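Long-range contacts in methyltransferase FkbM (Methylobacillus flagellatus KT, PDB 2PY6), which probably transfers methyl groups, as a member of the FkbM methyltransferase family: residues D226-V231 / A335-K340; F252-M257 / I331-P336; E360-L365 / P388-G393; S213-R218 / D403-F408. All blocks are in the same frame, centred on the assembly; numbering follows the deposited sequence.

Interaction 1 (D226-V231 / A335-K340); sequences DSEKMV and APTFIK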
loop_
_atom_site.group_PDB
_atom_site.type_symbol
_atom_site.label_atom_id
_atom_site.label_comp_id
_atom_site.label_asym_id
_atom_site.label_seq_id
_atom_site.Cartn_x
_atom_site.Cartn_y
_atom_site.Cartn_z
ATOM N N ASP A 226 38.770 8.961 -5.981
ATOM C CA ASP A 226 38.630 7.748 -5.170
ATOM C C ASP A 226 39.246 7.859 -3.743
ATOM O O ASP A 226 39.292 6.873 -3.006
ATOM C CB ASP A 226 39.233 6.563 -5.947
ATOM C CG ASP A 226 40.749 6.672 -6.142
ATOM O OD1 ASP A 226 41.347 7.755 -5.876
ATOM O OD2 ASP A 226 41.341 5.656 -6.589
ATOM N N SER A 227 39.681 9.064 -3.351
ATOM C CA SER A 227 40.346 9.281 -2.073
ATOM C C SER A 227 39.755 10.490 -1.355
ATOM O O SER A 227 40.465 11.249 -0.673
ATOM C CB SER A 227 41.816 9.574 -2.330
ATOM O OG SER A 227 42.344 8.633 -3.220
ATOM N N GLU A 228 38.453 10.667 -1.481
ATOM C CA GLU A 228 37.823 11.829 -0.883
ATOM C C GLU A 228 37.822 11.726 0.640
ATOM O O GLU A 228 37.771 10.638 1.183
ATOM C CB GLU A 228 36.400 11.981 -1.409
ATOM C CG GLU A 228 36.338 12.282 -2.931
ATOM C CD GLU A 228 36.550 13.741 -3.277
ATOM O OE1 GLU A 228 36.348 14.613 -2.406
ATOM O OE2 GLU A 228 36.861 14.043 -4.451
ATOM N N LYS A 229 37.885 12.894 1.278
ATOM C CA LYS A 229 37.792 13.072 2.719
ATOM C C LYS A 229 36.670 14.081 2.890
ATOM O O LYS A 229 36.839 15.292 2.644
ATOM C CB LYS A 229 39.129 13.526 3.338
ATOM C CG LYS A 229 40.289 12.485 3.179
ATOM C CD LYS A 229 41.673 13.103 3.496
ATOM C CE LYS A 229 42.806 12.049 3.475
ATOM N NZ LYS A 229 44.227 12.591 3.612
HETATM N N MSE A 230 35.502 13.549 3.245
HETATM C CA MSE A 230 34.270 14.336 3.360
HETATM C C MSE A 230 33.805 14.700 4.773
HETATM O O MSE A 230 33.689 13.819 5.646
HETATM C CB MSE A 230 33.106 13.546 2.689
HETATM C CG MSE A 230 31.845 14.285 2.711
HETATM SE SE MSE A 230 30.310 13.578 1.809
HETATM C CE MSE A 230 30.029 12.022 2.639
ATOM N N VAL A 231 33.546 15.998 4.977
ATOM C CA VAL A 231 32.895 16.475 6.188
ATOM C C VAL A 231 31.410 16.519 5.791
ATOM O O VAL A 231 30.977 17.274 4.893
ATOM C CB VAL A 231 33.408 17.861 6.660
ATOM C CG1 VAL A 231 32.664 18.342 7.905
ATOM C CG2 VAL A 231 34.911 17.810 6.920
ATOM N N ALA A 335 42.985 17.217 6.587
ATOM C CA ALA A 335 42.574 18.136 5.580
ATOM C C ALA A 335 41.473 17.485 4.720
ATOM O O ALA A 335 41.675 16.381 4.147
ATOM C CB ALA A 335 43.780 18.519 4.736
ATOM N N PRO A 336 40.278 18.132 4.669
ATOM C CA PRO A 336 39.216 17.577 3.846
ATOM C C PRO A 336 39.357 17.973 2.380
ATOM O O PRO A 336 40.054 18.932 2.033
ATOM C CB PRO A 336 37.936 18.177 4.453
ATOM C CG PRO A 336 38.342 19.477 4.993
ATOM C CD PRO A 336 39.838 19.363 5.361
ATOM N N THR A 337 38.722 17.179 1.540
ATOM C CA THR A 337 38.641 17.405 0.111
ATOM C C THR A 337 37.230 17.873 -0.279
ATOM O O THR A 337 37.052 18.387 -1.369
ATOM C CB THR A 337 38.961 16.087 -0.661
ATOM O OG1 THR A 337 37.997 15.074 -0.334
ATOM C CG2 THR A 337 40.376 15.564 -0.319
ATOM N N PHE A 338 36.253 17.717 0.624
ATOM C CA PHE A 338 34.866 18.057 0.360
ATOM C C PHE A 338 34.120 18.359 1.646
ATOM O O PHE A 338 34.226 17.609 2.624
ATOM C CB PHE A 338 34.202 16.867 -0.368
ATOM C CG PHE A 338 32.759 17.074 -0.729
ATOM C CD1 PHE A 338 32.344 18.222 -1.413
ATOM C CD2 PHE A 338 31.830 16.079 -0.496
ATOM C CE1 PHE A 338 31.042 18.412 -1.767
ATOM C CE2 PHE A 338 30.500 16.260 -0.851
ATOM C CZ PHE A 338 30.100 17.427 -1.491
ATOM N N ILE A 339 33.412 19.488 1.660
ATOM C CA ILE A 339 32.512 19.828 2.762
ATOM C C ILE A 339 31.069 20.003 2.217
ATOM O O ILE A 339 30.781 20.880 1.378
ATOM C CB ILE A 339 32.958 21.069 3.596
ATOM C CG1 ILE A 339 34.360 20.861 4.175
ATOM C CG2 ILE A 339 31.956 21.337 4.776
ATOM C CD1 ILE A 339 35.016 22.111 4.672
ATOM N N LYS A 340 30.203 19.098 2.659
ATOM C CA LYS A 340 28.779 19.148 2.390
ATOM C C LYS A 340 28.189 19.776 3.641
ATOM O O LYS A 340 28.597 19.400 4.763
ATOM C CB LYS A 340 28.214 17.745 2.163
ATOM C CG LYS A 340 26.625 17.671 2.207
ATOM C CD LYS A 340 26.146 17.399 3.639
ATOM C CE LYS A 340 24.729 17.270 3.786
ATOM N NZ LYS A 340 24.480 16.435 4.957
#

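Interaction 2 (F252-M257 / I331-P336); sequences FERVWM and IIDDAP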
loop_
_atom_site.group_PDB
_atom_site.type_symbol
_atom_site.label_atom_id
_atom_site.label_comp_id
_atom_site.label_asym_id
_atom_site.label_seq_id
_atom_site.Cartn_x
_atom_site.Cartn_y
_atom_site.Cartn_z
ATOM N N PHE A 252 36.732 5.732 -0.760
ATOM C CA PHE A 252 37.072 7.049 -0.195
ATOM C C PHE A 252 38.088 6.881 0.933
ATOM O O PHE A 252 38.345 5.777 1.372
ATOM C CB PHE A 252 35.819 7.817 0.267
ATOM C CG PHE A 252 34.957 7.051 1.216
ATOM C CD1 PHE A 252 35.188 7.123 2.588
ATOM C CD2 PHE A 252 33.931 6.244 0.741
ATOM C CE1 PHE A 252 34.416 6.409 3.473
ATOM C CE2 PHE A 252 33.148 5.523 1.617
ATOM C CZ PHE A 252 33.398 5.603 2.988
ATOM N N GLU A 253 38.667 7.988 1.386
ATOM C CA GLU A 253 39.631 7.955 2.467
ATOM C C GLU A 253 39.027 8.181 3.842
ATOM O O GLU A 253 39.419 7.538 4.805
ATOM C CB GLU A 253 40.756 8.978 2.231
ATOM C CG GLU A 253 41.823 8.499 1.238
ATOM C CD GLU A 253 42.512 7.227 1.709
ATOM O OE1 GLU A 253 42.947 7.179 2.884
ATOM O OE2 GLU A 253 42.607 6.280 0.900
ATOM N N ARG A 254 38.090 9.107 3.953
ATOM C CA ARG A 254 37.566 9.431 5.259
ATOM C C ARG A 254 36.226 10.114 5.185
ATOM O O ARG A 254 35.953 10.859 4.244
ATOM C CB ARG A 254 38.555 10.378 5.930
ATOM C CG ARG A 254 38.490 10.533 7.432
ATOM C CD ARG A 254 38.801 9.293 8.233
ATOM N NE ARG A 254 38.865 9.635 9.660
ATOM C CZ ARG A 254 37.817 9.904 10.440
ATOM N NH1 ARG A 254 36.558 9.839 9.981
ATOM N NH2 ARG A 254 38.021 10.227 11.702
ATOM N N VAL A 255 35.366 9.829 6.162
ATOM C CA VAL A 255 34.131 10.582 6.309
ATOM C C VAL A 255 33.931 10.966 7.767
ATOM O O VAL A 255 33.914 10.115 8.627
ATOM C CB VAL A 255 32.892 9.833 5.766
ATOM C CG1 VAL A 255 31.632 10.641 6.045
ATOM C CG2 VAL A 255 33.046 9.577 4.258
ATOM N N TRP A 256 33.791 12.263 8.025
ATOM C CA TRP A 256 33.432 12.765 9.348
ATOM C C TRP A 256 31.990 13.225 9.285
ATOM O O TRP A 256 31.676 14.224 8.649
ATOM C CB TRP A 256 34.258 13.960 9.734
ATOM C CG TRP A 256 35.715 13.758 9.788
ATOM C CD1 TRP A 256 36.445 13.317 10.863
ATOM C CD2 TRP A 256 36.653 14.061 8.753
ATOM N NE1 TRP A 256 37.769 13.318 10.549
ATOM C CE2 TRP A 256 37.936 13.787 9.269
ATOM C CE3 TRP A 256 36.533 14.570 7.445
ATOM C CZ2 TRP A 256 39.104 13.978 8.520
ATOM C CZ3 TRP A 256 37.677 14.762 6.714
ATOM C CH2 TRP A 256 38.953 14.439 7.237
HETATM N N MSE A 257 31.104 12.473 9.923
HETATM C CA MSE A 257 29.697 12.803 9.967
HETATM C C MSE A 257 29.362 13.589 11.249
HETATM O O MSE A 257 29.585 13.085 12.353
HETATM C CB MSE A 257 28.856 11.521 9.902
HETATM C CG MSE A 257 29.061 10.683 8.659
HETATM SE SE MSE A 257 27.834 9.193 8.532
HETATM C CE MSE A 257 26.592 9.774 7.918
ATOM N N ILE A 331 36.838 19.429 15.123
ATOM C CA ILE A 331 36.193 18.092 15.048
ATOM C C ILE A 331 37.000 17.109 14.206
ATOM O O ILE A 331 37.178 15.942 14.587
ATOM C CB ILE A 331 34.738 18.208 14.459
ATOM C CG1 ILE A 331 33.826 19.004 15.398
ATOM C CG2 ILE A 331 34.127 16.817 14.181
ATOM C CD1 ILE A 331 32.482 19.481 14.772
ATOM N N ILE A 332 37.451 17.576 13.043
ATOM C CA ILE A 332 38.212 16.755 12.097
ATOM C C ILE A 332 39.687 16.709 12.454
ATOM O O ILE A 332 40.159 17.538 13.247
ATOM C CB ILE A 332 38.005 17.220 10.613
ATOM C CG1 ILE A 332 38.651 18.571 10.296
ATOM C CG2 ILE A 332 36.515 17.225 10.258
ATOM C CD1 ILE A 332 38.309 19.084 8.899
ATOM N N ASP A 333 40.400 15.727 11.883
ATOM C CA ASP A 333 41.810 15.517 12.182
ATOM C C ASP A 333 42.660 15.389 10.925
ATOM O O ASP A 333 43.734 14.823 10.973
ATOM C CB ASP A 333 41.989 14.269 13.062
ATOM C CG ASP A 333 41.381 13.013 12.430
ATOM O OD1 ASP A 333 40.800 13.074 11.315
ATOM O OD2 ASP A 333 41.504 11.951 13.055
ATOM N N ASP A 334 42.176 15.936 9.817
ATOM C CA ASP A 334 42.878 15.868 8.565
ATOM C C ASP A 334 42.264 16.923 7.656
ATOM O O ASP A 334 41.182 17.467 7.929
ATOM C CB ASP A 334 42.754 14.469 7.955
ATOM C CG ASP A 334 43.827 14.173 6.895
ATOM O OD1 ASP A 334 44.678 15.042 6.609
ATOM O OD2 ASP A 334 43.823 13.058 6.337
ATOM N N ALA A 335 42.985 17.217 6.587
ATOM C CA ALA A 335 42.574 18.136 5.580
ATOM C C ALA A 335 41.473 17.485 4.720
ATOM O O ALA A 335 41.675 16.381 4.147
ATOM C CB ALA A 335 43.780 18.519 4.736
ATOM N N PRO A 336 40.278 18.132 4.669
ATOM C CA PRO A 336 39.216 17.577 3.846
ATOM C C PRO A 336 39.357 17.973 2.380
ATOM O O PRO A 336 40.054 18.932 2.033
ATOM C CB PRO A 336 37.936 18.177 4.453
ATOM C CG PRO A 336 38.342 19.477 4.993
ATOM C CD PRO A 336 39.838 19.363 5.361
HETATM O O HOH W 1 41.369 10.988 9.576
#

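Interaction 3 (E360-L365 / P388-G393); sequences EHKPKL and PDYQIG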
loop_
_atom_site.group_PDB
_atom_site.type_symbol
_atom_site.label_atom_id
_atom_site.label_comp_id
_atom_site.label_asym_id
_atom_site.label_seq_id
_atom_site.Cartn_x
_atom_site.Cartn_y
_atom_site.Cartn_z
ATOM N N GLU A 360 43.000 27.064 3.947
ATOM C CA GLU A 360 44.259 26.372 3.714
ATOM C C GLU A 360 44.240 25.303 2.633
ATOM O O GLU A 360 45.218 25.166 1.917
ATOM C CB GLU A 360 44.765 25.762 5.014
ATOM C CG GLU A 360 45.095 26.799 6.067
ATOM C CD GLU A 360 45.509 26.170 7.408
ATOM O OE1 GLU A 360 45.774 24.941 7.467
ATOM O OE2 GLU A 360 45.549 26.916 8.406
ATOM N N HIS A 361 43.129 24.577 2.495
ATOM C CA HIS A 361 43.045 23.445 1.554
ATOM C C HIS A 361 42.075 23.495 0.368
ATOM O O HIS A 361 42.092 22.586 -0.471
ATOM C CB HIS A 361 42.770 22.199 2.363
ATOM C CG HIS A 361 43.806 21.956 3.404
ATOM N ND1 HIS A 361 45.095 21.606 3.078
ATOM C CD2 HIS A 361 43.766 22.056 4.758
ATOM C CE1 HIS A 361 45.806 21.493 4.190
ATOM N NE2 HIS A 361 45.024 21.771 5.218
ATOM N N LYS A 362 41.230 24.520 0.323
ATOM C CA LYS A 362 40.293 24.713 -0.748
ATOM C C LYS A 362 39.553 23.434 -1.096
ATOM O O LYS A 362 39.604 22.960 -2.233
ATOM C CB LYS A 362 40.994 25.250 -1.987
ATOM C CG LYS A 362 40.048 25.847 -3.028
ATOM C CD LYS A 362 40.746 26.083 -4.346
ATOM C CE LYS A 362 39.788 26.411 -5.439
ATOM N NZ LYS A 362 40.500 26.346 -6.717
ATOM N N PRO A 363 38.833 22.885 -0.132
ATOM C CA PRO A 363 38.073 21.716 -0.498
ATOM C C PRO A 363 36.864 22.127 -1.359
ATOM O O PRO A 363 36.446 23.305 -1.345
ATOM C CB PRO A 363 37.610 21.182 0.837
ATOM C CG PRO A 363 37.586 22.326 1.728
ATOM C CD PRO A 363 38.593 23.302 1.248
ATOM N N LYS A 364 36.329 21.174 -2.109
ATOM C CA LYS A 364 35.081 21.386 -2.800
ATOM C C LYS A 364 34.043 21.614 -1.715
ATOM O O LYS A 364 34.166 21.077 -0.599
ATOM C CB LYS A 364 34.683 20.159 -3.625
ATOM C CG LYS A 364 35.584 19.784 -4.755
ATOM C CD LYS A 364 35.104 18.517 -5.498
ATOM C CE LYS A 364 35.181 17.237 -4.689
ATOM N NZ LYS A 364 36.566 16.876 -4.443
ATOM N N LEU A 365 33.038 22.434 -2.002
ATOM C CA LEU A 365 31.975 22.681 -1.040
ATOM C C LEU A 365 30.624 22.561 -1.714
ATOM O O LEU A 365 30.432 23.011 -2.869
ATOM C CB LEU A 365 32.060 24.107 -0.436
ATOM C CG LEU A 365 33.388 24.637 0.122
ATOM C CD1 LEU A 365 33.285 26.113 0.454
ATOM C CD2 LEU A 365 33.826 23.858 1.356
ATOM N N PRO A 388 39.399 33.409 -1.919
ATOM C CA PRO A 388 38.842 34.128 -3.087
ATOM C C PRO A 388 38.967 33.490 -4.478
ATOM O O PRO A 388 38.275 33.933 -5.377
ATOM C CB PRO A 388 39.569 35.498 -3.058
ATOM C CG PRO A 388 40.738 35.337 -2.235
ATOM C CD PRO A 388 40.561 34.112 -1.342
ATOM N N ASP A 389 39.783 32.443 -4.638
ATOM C CA ASP A 389 39.989 31.784 -5.939
ATOM C C ASP A 389 38.959 30.685 -6.282
ATOM O O ASP A 389 39.129 29.973 -7.265
ATOM C CB ASP A 389 41.429 31.223 -6.046
ATOM C CG ASP A 389 41.706 30.070 -5.074
ATOM O OD1 ASP A 389 40.895 29.828 -4.158
ATOM O OD2 ASP A 389 42.762 29.424 -5.224
ATOM N N TYR A 390 37.913 30.528 -5.464
ATOM C CA TYR A 390 36.884 29.536 -5.770
ATOM C C TYR A 390 36.032 29.936 -6.972
ATOM O O TYR A 390 35.766 31.111 -7.193
ATOM C CB TYR A 390 35.897 29.374 -4.630
ATOM C CG TYR A 390 36.219 28.401 -3.532
ATOM C CD1 TYR A 390 36.328 27.045 -3.791
ATOM C CD2 TYR A 390 36.288 28.820 -2.197
ATOM C CE1 TYR A 390 36.550 26.129 -2.761
ATOM C CE2 TYR A 390 36.519 27.924 -1.171
ATOM C CZ TYR A 390 36.630 26.569 -1.455
ATOM O OH TYR A 390 36.836 25.679 -0.431
ATOM N N GLN A 391 35.615 28.937 -7.738
ATOM C CA GLN A 391 34.603 29.121 -8.765
ATOM C C GLN A 391 33.289 28.786 -8.038
ATOM O O GLN A 391 33.298 27.996 -7.090
ATOM C CB GLN A 391 34.815 28.175 -9.923
ATOM C CG GLN A 391 36.135 28.405 -10.623
ATOM C CD GLN A 391 36.117 27.914 -12.032
ATOM O OE1 GLN A 391 36.677 26.866 -12.324
ATOM N NE2 GLN A 391 35.408 28.632 -12.914
ATOM N N ILE A 392 32.175 29.368 -8.483
ATOM C CA ILE A 392 30.906 29.197 -7.811
ATOM C C ILE A 392 29.796 28.783 -8.789
ATOM O O ILE A 392 29.682 29.313 -9.905
ATOM C CB ILE A 392 30.454 30.515 -7.092
ATOM C CG1 ILE A 392 31.596 31.136 -6.303
ATOM C CG2 ILE A 392 29.205 30.228 -6.204
ATOM C CD1 ILE A 392 31.260 32.498 -5.686
ATOM N N GLY A 393 28.984 27.829 -8.360
ATOM C CA GLY A 393 27.806 27.393 -9.130
ATOM C C GLY A 393 26.610 27.326 -8.204
ATOM O O GLY A 393 26.756 27.479 -6.976
HETATM O O HOH W 2 38.750 27.534 -8.430
HETATM O O HOH W 3 43.195 27.530 -6.916
#

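Interaction 4 (S213-R218 / D403-F408); sequences STLYFR and DTCLYF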
loop_
_atom_site.group_PDB
_atom_site.type_symbol
_atom_site.label_atom_id
_atom_site.label_comp_id
_atom_site.label_asym_id
_atom_site.label_seq_id
_atom_site.Cartn_x
_atom_site.Cartn_y
_atom_site.Cartn_z
ATOM N N SER A 213 17.699 13.370 -5.985
ATOM C CA SER A 213 18.771 12.344 -6.104
ATOM C C SER A 213 20.132 12.822 -6.619
ATOM O O SER A 213 21.132 12.119 -6.506
ATOM C CB SER A 213 18.314 11.204 -7.015
ATOM O OG SER A 213 18.171 11.631 -8.367
ATOM N N THR A 214 20.184 14.015 -7.190
ATOM C CA THR A 214 21.411 14.565 -7.719
ATOM C C THR A 214 22.046 15.605 -6.805
ATOM O O THR A 214 23.092 16.159 -7.136
ATOM C CB THR A 214 21.127 15.189 -9.135
ATOM O OG1 THR A 214 20.275 16.334 -9.024
ATOM C CG2 THR A 214 20.478 14.178 -10.008
ATOM N N LEU A 215 21.423 15.859 -5.646
ATOM C CA LEU A 215 21.948 16.844 -4.715
ATOM C C LEU A 215 23.346 16.438 -4.257
ATOM O O LEU A 215 23.530 15.307 -3.894
ATOM C CB LEU A 215 20.997 16.949 -3.505
ATOM C CG LEU A 215 21.230 17.959 -2.378
ATOM C CD1 LEU A 215 21.174 19.416 -2.808
ATOM C CD2 LEU A 215 20.160 17.685 -1.352
ATOM N N TYR A 216 24.285 17.379 -4.334
ATOM C CA TYR A 216 25.691 17.311 -3.893
ATOM C C TYR A 216 26.638 16.527 -4.761
ATOM O O TYR A 216 27.732 16.999 -5.017
ATOM C CB TYR A 216 25.862 16.769 -2.450
ATOM C CG TYR A 216 24.933 17.359 -1.421
ATOM C CD1 TYR A 216 24.850 18.741 -1.220
ATOM C CD2 TYR A 216 24.189 16.537 -0.595
ATOM C CE1 TYR A 216 24.006 19.275 -0.240
ATOM C CE2 TYR A 216 23.321 17.071 0.364
ATOM C CZ TYR A 216 23.233 18.422 0.541
ATOM O OH TYR A 216 22.354 18.918 1.500
ATOM N N PHE A 217 26.220 15.312 -5.162
ATOM C CA PHE A 217 27.079 14.343 -5.826
ATOM C C PHE A 217 26.935 14.254 -7.333
ATOM O O PHE A 217 27.867 13.786 -7.985
ATOM C CB PHE A 217 26.863 12.974 -5.174
ATOM C CG PHE A 217 27.184 12.966 -3.694
ATOM C CD1 PHE A 217 28.507 13.052 -3.258
ATOM C CD2 PHE A 217 26.174 12.942 -2.750
ATOM C CE1 PHE A 217 28.827 13.103 -1.894
ATOM C CE2 PHE A 217 26.472 12.986 -1.385
ATOM C CZ PHE A 217 27.811 13.060 -0.960
ATOM N N ARG A 218 25.779 14.710 -7.866
ATOM C CA ARG A 218 25.476 14.689 -9.299
ATOM C C ARG A 218 25.059 16.033 -9.809
ATOM O O ARG A 218 24.241 16.074 -10.705
ATOM C CB ARG A 218 24.424 13.578 -9.620
ATOM C CG ARG A 218 24.945 12.314 -9.000
ATOM C CD ARG A 218 24.410 10.970 -9.262
ATOM N NE ARG A 218 23.249 10.695 -8.499
ATOM C CZ ARG A 218 22.749 9.493 -8.243
ATOM N NH1 ARG A 218 23.286 8.357 -8.661
ATOM N NH2 ARG A 218 21.664 9.441 -7.513
ATOM N N ASP A 403 16.359 22.825 -0.919
ATOM C CA ASP A 403 17.577 22.346 -1.519
ATOM C C ASP A 403 18.117 23.070 -2.734
ATOM O O ASP A 403 18.566 22.454 -3.696
ATOM C CB ASP A 403 17.532 20.816 -1.707
ATOM C CG ASP A 403 17.349 20.064 -0.369
ATOM O OD1 ASP A 403 18.176 20.255 0.584
ATOM O OD2 ASP A 403 16.407 19.251 -0.316
ATOM N N THR A 404 18.085 24.390 -2.629
ATOM C CA THR A 404 18.851 25.243 -3.481
ATOM C C THR A 404 20.235 25.095 -2.830
ATOM O O THR A 404 20.354 25.202 -1.628
ATOM C CB THR A 404 18.342 26.697 -3.404
ATOM O OG1 THR A 404 16.978 26.728 -3.823
ATOM C CG2 THR A 404 19.150 27.584 -4.284
ATOM N N CYS A 405 21.258 24.777 -3.611
ATOM C CA CYS A 405 22.564 24.509 -3.092
ATOM C C CYS A 405 23.660 25.227 -3.855
ATOM O O CYS A 405 23.697 25.176 -5.070
ATOM C CB CYS A 405 22.800 22.990 -3.221
ATOM S SG CYS A 405 24.293 22.394 -2.428
ATOM N N LEU A 406 24.575 25.859 -3.132
ATOM C CA LEU A 406 25.743 26.521 -3.711
ATOM C C LEU A 406 26.845 25.505 -3.828
ATOM O O LEU A 406 26.993 24.674 -2.945
ATOM C CB LEU A 406 26.259 27.624 -2.800
ATOM C CG LEU A 406 25.478 28.933 -2.770
ATOM C CD1 LEU A 406 25.584 29.657 -1.455
ATOM C CD2 LEU A 406 25.926 29.796 -3.970
ATOM N N TYR A 407 27.597 25.575 -4.925
ATOM C CA TYR A 407 28.779 24.747 -5.136
ATOM C C TYR A 407 29.983 25.648 -5.318
ATOM O O TYR A 407 29.902 26.660 -6.008
ATOM C CB TYR A 407 28.615 23.874 -6.359
ATOM C CG TYR A 407 27.486 22.894 -6.188
ATOM C CD1 TYR A 407 27.721 21.656 -5.604
ATOM C CD2 TYR A 407 26.186 23.218 -6.546
ATOM C CE1 TYR A 407 26.705 20.761 -5.426
ATOM C CE2 TYR A 407 25.155 22.313 -6.365
ATOM C CZ TYR A 407 25.419 21.096 -5.791
ATOM O OH TYR A 407 24.429 20.144 -5.628
ATOM N N PHE A 408 31.069 25.293 -4.646
ATOM C CA PHE A 408 32.331 26.010 -4.729
ATOM C C PHE A 408 33.380 24.959 -5.065
ATOM O O PHE A 408 33.488 23.919 -4.390
ATOM C CB PHE A 408 32.705 26.635 -3.393
ATOM C CG PHE A 408 31.760 27.698 -2.928
ATOM C CD1 PHE A 408 30.605 27.360 -2.235
ATOM C CD2 PHE A 408 32.058 29.040 -3.121
ATOM C CE1 PHE A 408 29.741 28.351 -1.769
ATOM C CE2 PHE A 408 31.186 30.023 -2.676
ATOM C CZ PHE A 408 30.030 29.676 -2.012
#

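Interaction 1 (D226-V231 / A335-K340)
Glu228 and Thr337 meet where two parallel strands begin to pair. Glu228 CB lies 3.6 Å from Thr337 OG1; the chain then bends at chi2 (-82°), CG standing off, CD returning to 3.5 Å from Thr337 OG1, and Glu228 OE1 accepting a 2.7 Å hydrogen bond from that hydroxyl, from above the carboxylate plane. Glu228 OE2 goes elsewhere, to a salt bridge with Lys364. Thr337 OG1 in turn accepts a nearly straight bond (172°) from Lys229 N, at 2.7 Å, so the hydroxyl is fixed as donor to one partner and acceptor to another. Lys229 O takes both Thr337 N and Phe338 N, and the ladder continues with Val231 N to Phe338 O and Lys340 N to Val231 O. This pairs strands 229-233 and 338-341, the first and fourth of the seven-stranded 3-2-1-4-5-7-6 sheet of class I methyltransferases. On one face the selenomethionine Met230 and Phe338 point the same way, with Met230 SE at the ring edge, 4.8 Å from the Phe338 centroid, a Met-aromatic contact. On the other, Val231 CG2 packs 3.9 Å from Pro336 CB and Val231 CB lies beside Ile339 CG1. The extended Lys229 passes Ala335 O with CD (3.3 Å) before its NZ reaches Asp334.

Interaction 2 (F252-M257 / I331-P336)
Trp256 and Ile332 bring their CA atoms to 6.8 Å, too far for strand pairing; side chains make the contact. Ile332 CG2 sits over the indole, 3.6 Å from the centroid of the five-membered ring, a CH-pi contact; Arg254 CG covers the opposite face. With CG between the backbone N and the carbonyl carbon (chi1 56°), Asp333 brings its carboxylate to the indole rim: Trp256 NE1 gives a bent 3.1 Å hydrogen bond (140°) to Asp333 OD1, which lies in the ring plane; NE1 meets this oxygen from above the carboxylate plane. Farther along, Asp334 CB meets Trp256 CZ2 at 3.7 Å. An alanine in place of Trp256 would probably leave Asp333 OD1 without its indole donor and open a gap between Ile332 and Arg254. Arg254 NH2 and Asp333 OD1 form a long salt bridge of 4.0 Å, charges only; a water bridges more closely, donating to Asp333 OD1 and accepting weakly from Arg254 NE. Arg254 NH1 bonds Thr285 OG1 and Arg283 O. The loop 332-336, between helix 328-331 and strand 338-341, covers Trp256 on strand 254-258; this tryptophan also touches Val231 and Thr285 of the strands on either side, while Val255 and Met257 pack against helix 239-248.

Interaction 3 (E360-L365 / P388-G393)
The Tyr390 ring receives Pro363 O at its edge, in the ring plane, while Lys362 CG and Leu365 CD1 approach it obliquely from opposite sides of that plane. The edge contact is polar: Tyr390 OH donates a 2.6 Å hydrogen bond to Pro363 O, lying in the carbonyl plane with a C=O...donor angle of 145°. Lys362 CG, anti to the backbone N (chi1 -164°), lies 3.5 Å from Tyr390 CE1; beyond it the chain runs extended to Asp389, lysine and ring sliding past each other in opposite directions. Leu365, crossing the tyrosine at about a right angle, sets CD1 3.9 Å from Tyr390 CZ. Lys362, just past the end of helix 355-361, leaves helical geometry with positive phi (46°), and strand 364-368 follows almost at once. In the class I methyltransferase sheet this strand and strand 392-396 are not neighbours: the antiparallel strand 404-408 runs between them, and the tyrosine reaches across from just before one strand to just before the other. Ile383 of helix 375-386, which links the two strands, touches both Leu365 and Tyr390. Toward solvent, Lys362 and Asp389 face each other tip to tip, Lys362 NZ and Asp389 OD2 4.1 Å apart, beyond a salt bridge. Two waters close the distance, each accepting from Lys362 NZ; one donates to Asp389 O, the other to Asp389 OD2. Asp389 OD1 has a salt bridge with Arg387.

Interaction 4 (S213-R218 / D403-F408)
Leu215 holds CG anti to its backbone N (chi1 -177°), which carries its two branches toward Cys405 and Asp403, and Cys405 holds SG likewise anti (chi1 -172°), at the edge of the Tyr216 ring. Leu215 CD1 packs 3.9 Å from Cys405 CB, and its other branch, CD2, touches the Asp403 carboxylate, 3.8 Å from Asp403 OD1, the two side chains crossing at about a right angle. Cys405 SG lies 3.8 Å from Tyr216 CE1 and 4.9 Å from the centroid of the Tyr216 ring, a sulfur-aromatic contact. Leu215 CG sits over the centre of a face of that same ring, so the leucine and the ring pack on each other as well as on the strand. Strand 404-408 is the antiparallel seventh strand of the class I methyltransferase sheet, inserted between 364-368 and 392-396, and the segment 213-218 belongs to the connection that leads from helix 203-208 into the first strand of the sheet. Tyr407 supplies the polar link between them: its OH, also weakly bonded to His397, accepts a 3.1 Å hydrogen bond from Tyr216 N (152°), and Tyr216 CA lies at its ring edge, 3.9 Å from Tyr407 CE1. A phenylalanine in place of Tyr407 would probably leave the Tyr216 N-H without its acceptor, cost His397 its weak partner and set this part of the loop less firmly against the strand. Within the loop, Arg218 turns back and holds Ser213 O side-on through NE and NH2, at 2.9 Å from NH2 to Ser213 O. The same guanidinium makes salt bridges to Asp123 and Glu203 of the second subunit.

From the N terminus, residues 213-218 open the widest loop, which interaction 4 closes at 403-408 and which encloses the other three contacts. Inside it, interaction 1 spans from 226-231 to 335-340. Interaction 2 opens later, at 252-257, and ends on 331-336, so it lies almost wholly within interaction 1 and shares Ala335 and Pro336 with it; a salt bridge between Lys229 and Asp334 joins the two. Interaction 3 follows in series, its strand 364-368 pairing with 338-341 and, on the other side, with 404-408. Together the contacts run across one sheet, from strand 254-258 to strand 392-396, with interaction 4 adding the incoming 213-218 loop.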